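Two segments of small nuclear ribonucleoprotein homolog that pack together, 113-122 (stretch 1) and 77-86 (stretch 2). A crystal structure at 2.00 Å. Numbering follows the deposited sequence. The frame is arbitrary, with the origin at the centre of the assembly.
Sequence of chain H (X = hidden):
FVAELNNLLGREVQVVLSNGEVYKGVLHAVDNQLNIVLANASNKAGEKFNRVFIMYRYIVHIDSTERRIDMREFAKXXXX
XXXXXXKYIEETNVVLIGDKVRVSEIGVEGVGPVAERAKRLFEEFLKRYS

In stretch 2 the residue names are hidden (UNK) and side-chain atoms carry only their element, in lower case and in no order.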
# COMPACT_ATOMS: atom_id res chain seq x y z
N PRO H 113 -17.65 -51.02 3.72
CA PRO H 113 -16.97 -51.47 4.94
C PRO H 113 -15.44 -51.54 4.91
O PRO H 113 -14.75 -51.23 5.91
CB PRO H 113 -17.63 -52.83 5.22
CG PRO H 113 -19.04 -52.69 4.57
CD PRO H 113 -18.74 -51.94 3.30
N VAL H 114 -14.90 -51.97 3.79
CA VAL H 114 -13.46 -52.05 3.66
C VAL H 114 -12.88 -50.63 3.67
O VAL H 114 -11.96 -50.34 4.40
CB VAL H 114 -13.08 -52.78 2.38
CG1 VAL H 114 -11.51 -52.76 2.22
CG2 VAL H 114 -13.60 -54.23 2.47
N ALA H 115 -13.47 -49.76 2.87
CA ALA H 115 -13.06 -48.37 2.74
C ALA H 115 -13.18 -47.65 4.10
O ALA H 115 -12.22 -46.95 4.52
CB ALA H 115 -13.93 -47.67 1.69
N GLU H 116 -14.32 -47.83 4.78
CA GLU H 116 -14.54 -47.21 6.10
C GLU H 116 -13.47 -47.71 7.08
O GLU H 116 -12.90 -46.92 7.84
CB GLU H 116 -15.92 -47.54 6.66
CG GLU H 116 -17.07 -46.76 6.03
CD GLU H 116 -16.74 -45.30 5.79
OE1 GLU H 116 -16.32 -44.59 6.75
OE2 GLU H 116 -16.88 -44.84 4.62
N ARG H 117 -13.18 -49.01 7.05
CA ARG H 117 -12.15 -49.54 7.96
C ARG H 117 -10.73 -48.99 7.65
O ARG H 117 -9.95 -48.69 8.56
CB ARG H 117 -12.13 -51.07 7.92
CG ARG H 117 -11.09 -51.70 8.86
CD ARG H 117 -11.39 -51.26 10.29
NE ARG H 117 -10.77 -52.13 11.24
CZ ARG H 117 -9.63 -51.86 11.87
NH1 ARG H 117 -8.98 -50.71 11.64
NH2 ARG H 117 -9.15 -52.74 12.75
N ALA H 118 -10.41 -48.87 6.37
CA ALA H 118 -9.10 -48.38 5.98
C ALA H 118 -8.98 -46.91 6.45
O ALA H 118 -7.92 -46.47 6.89
CB ALA H 118 -8.91 -48.51 4.42
N LYS H 119 -10.07 -46.17 6.39
CA LYS H 119 -10.06 -44.77 6.85
C LYS H 119 -9.73 -44.73 8.34
O LYS H 119 -8.95 -43.89 8.79
CB LYS H 119 -11.41 -44.12 6.57
CG LYS H 119 -11.58 -43.63 5.13
CD LYS H 119 -12.96 -43.09 4.90
CE LYS H 119 -13.16 -42.69 3.45
NZ LYS H 119 -14.60 -42.39 3.21
N ARG H 120 -10.28 -45.65 9.12
CA ARG H 120 -9.95 -45.67 10.54
C ARG H 120 -8.50 -46.08 10.76
O ARG H 120 -7.86 -45.55 11.67
CB ARG H 120 -10.86 -46.61 11.34
CG ARG H 120 -12.12 -45.98 11.82
CD ARG H 120 -13.13 -45.94 10.73
NE ARG H 120 -14.49 -45.58 11.16
CZ ARG H 120 -15.44 -45.27 10.29
NH1 ARG H 120 -15.12 -45.27 8.99
NH2 ARG H 120 -16.68 -44.95 10.68
N LEU H 121 -7.94 -46.98 9.95
CA LEU H 121 -6.51 -47.34 10.17
C LEU H 121 -5.63 -46.12 9.85
O LEU H 121 -4.66 -45.82 10.54
CB LEU H 121 -6.08 -48.44 9.23
CG LEU H 121 -5.11 -49.55 9.64
CD1 LEU H 121 -4.28 -49.92 8.41
CD2 LEU H 121 -4.26 -49.19 10.83
N PHE H 122 -5.99 -45.43 8.77
CA PHE H 122 -5.30 -44.23 8.30
C PHE H 122 -5.24 -43.20 9.42
O PHE H 122 -4.17 -42.66 9.76
CB PHE H 122 -6.04 -43.65 7.08
CG PHE H 122 -5.22 -42.65 6.29
CD1 PHE H 122 -4.54 -43.05 5.15
CD2 PHE H 122 -5.17 -41.32 6.67
CE1 PHE H 122 -3.82 -42.11 4.37
CE2 PHE H 122 -4.46 -40.38 5.92
CZ PHE H 122 -3.78 -40.78 4.77
N UNK H 77 0.21 -53.12 8.26
CA UNK H 77 -0.86 -53.17 9.24
C UNK H 77 -2.21 -53.48 8.59
O UNK H 77 -3.08 -54.12 9.20
c UNK H 77 0.14 -50.52 11.92
o UNK H 77 -1.00 -50.13 12.25
n UNK H 77 1.26 -49.98 12.41
c UNK H 77 -0.89 -51.85 10.02
c UNK H 77 0.31 -51.69 10.96
N UNK H 78 -2.41 -53.04 7.36
CA UNK H 78 -3.68 -53.36 6.73
C UNK H 78 -3.79 -54.88 6.46
O UNK H 78 -4.88 -55.42 6.36
c UNK H 78 -3.83 -52.59 5.44
N UNK H 79 -2.65 -55.57 6.33
CA UNK H 79 -2.63 -57.00 6.05
C UNK H 79 -3.15 -57.82 7.24
O UNK H 79 -3.60 -58.94 7.04
o UNK H 79 -1.48 -58.73 3.12
c UNK H 79 -1.22 -57.45 5.67
c UNK H 79 -1.01 -58.97 5.45
c UNK H 79 -1.60 -59.47 4.14
o UNK H 79 -2.17 -60.59 4.12
N UNK H 80 -3.12 -57.26 8.45
CA UNK H 80 -3.62 -57.96 9.64
C UNK H 80 -5.13 -57.83 9.76
O UNK H 80 -5.78 -58.56 10.50
n UNK H 80 1.24 -57.48 10.77
c UNK H 80 0.63 -56.43 11.69
c UNK H 80 -0.80 -56.77 12.05
c UNK H 80 -2.98 -57.39 10.92
c UNK H 80 -1.48 -57.43 10.84
N UNK H 81 -5.67 -56.88 9.03
CA UNK H 81 -7.08 -56.61 9.09
C UNK H 81 -7.78 -57.17 7.88
O UNK H 81 -8.92 -57.60 7.97
c UNK H 81 -6.71 -53.05 10.49
c UNK H 81 -8.78 -54.72 9.15
c UNK H 81 -6.60 -54.53 10.36
c UNK H 81 -7.31 -55.08 9.14
N UNK H 82 -7.11 -57.15 6.73
CA UNK H 82 -7.69 -57.62 5.46
C UNK H 82 -6.71 -58.66 4.88
O UNK H 82 -6.08 -58.45 3.84
c UNK H 82 -8.54 -52.90 5.80
c UNK H 82 -9.97 -55.22 5.14
c UNK H 82 -7.87 -54.06 5.37
c UNK H 82 -9.94 -52.91 5.90
c UNK H 82 -8.57 -55.21 5.03
c UNK H 82 -10.67 -54.07 5.57
c UNK H 82 -7.83 -56.42 4.46
N UNK H 83 -6.54 -59.78 5.60
CA UNK H 83 -5.64 -60.86 5.17
C UNK H 83 -5.76 -61.18 3.68
O UNK H 83 -6.86 -61.41 3.18
c UNK H 83 -6.10 -62.05 6.03
c UNK H 83 -6.59 -61.43 7.22
c UNK H 83 -7.28 -60.14 6.82
N UNK H 84 -4.60 -61.23 3.02
CA UNK H 84 -4.52 -61.52 1.61
C UNK H 84 -5.18 -60.55 0.63
O UNK H 84 -5.20 -60.85 -0.57
N UNK H 85 -5.70 -59.41 1.09
CA UNK H 85 -6.34 -58.48 0.15
C UNK H 85 -5.52 -57.21 -0.12
O UNK H 85 -5.95 -56.33 -0.91
se UNK H 85 -10.12 -58.32 2.05
c UNK H 85 -8.72 -59.10 0.99
c UNK H 85 -7.71 -58.04 0.69
c UNK H 85 -10.86 -56.92 0.88
N UNK H 86 -4.35 -57.12 0.50
CA UNK H 86 -3.52 -55.94 0.40
C UNK H 86 -2.31 -56.02 -0.54
O UNK H 86 -1.56 -56.99 -0.53
c UNK H 86 -3.05 -55.56 1.80
c UNK H 86 -2.19 -54.33 1.75
c UNK H 86 -4.28 -55.37 2.75

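Position 77 lies in a helix and carries three side-chain carbons in a row, the third bearing one oxygen and one nitrogen, with the oxygen against Leu121. This terminal amide identifies Gln77. Its OE1 lies 3.7 Å from Leu121 CD2, a van der Waals approach, while both polar ends are hydrogen-bonded elsewhere in the structure. Position 78 has a single side-chain carbon, which also packs on Leu121, hence Ala78; its CB is 4.0 Å from Leu121 CD1.

At position 79 three carbons end in two oxygens, a carboxylate that touches nothing on stretch 1. This is Glu79, and its OE2 accepts a 2.7 Å hydrogen bond from the backbone N of position 84. Position 80 shows four carbons in a row ending in nitrogen, with no contact to stretch 1; this unbranched chain is Lys80.

At position 81 four carbons, forked at the first with one arm two carbons long, lie against Leu121 and over one face of the Arg117 guanidinium. This is Ile81, whose CD1 is 3.9 Å from Leu121 CG and 3.3 Å from Arg117 NH2. Position 82 has one carbon followed by a six-carbon ring without a hydroxyl, packed against Val114 and Arg117, and is therefore Phe82. Its CZ reaches Arg117 CG at 3.4 Å and Val114 O at 3.6 Å, and Val114 CG1 makes an off-centre CH-pi contact, 4.2 Å from the centroid of the Phe82 ring.

Position 83 closes three carbons onto its own backbone nitrogen and does not touch stretch 1, giving Pro83. Position 84, equally without contact, has no side-chain atoms and a phi of 63°, a conformation that favours Gly84. They are the central residues of a type II turn, closed by a 2.9 Å hydrogen bond from the N of position 85 to Phe82 O. The unbranched side chain at position 85, two carbons, selenium and a last carbon, touches Val114 and is selenomethionine, Met85, whose CE lies 4.2 Å from Val114 CG2. At position 86 one carbon carries two more, out of reach of stretch 1; the fork is that of Val86, and here the chain has entered a strand.

The contact works by apolar packing, with no hydrogen bond or salt bridge between the stretches. The helices run at 140° to one another, and Leu121 meets Gln77, Ala78 and Ile81, whereas Val114 meets Phe82 and Met85. Arg117 lies between these two sites, its aliphatic portion against Phe82 and its guanidinium against Ile81. Together the two stretches bury 400 Å².

Stretch 2 77-86: QAEKIFPGMV
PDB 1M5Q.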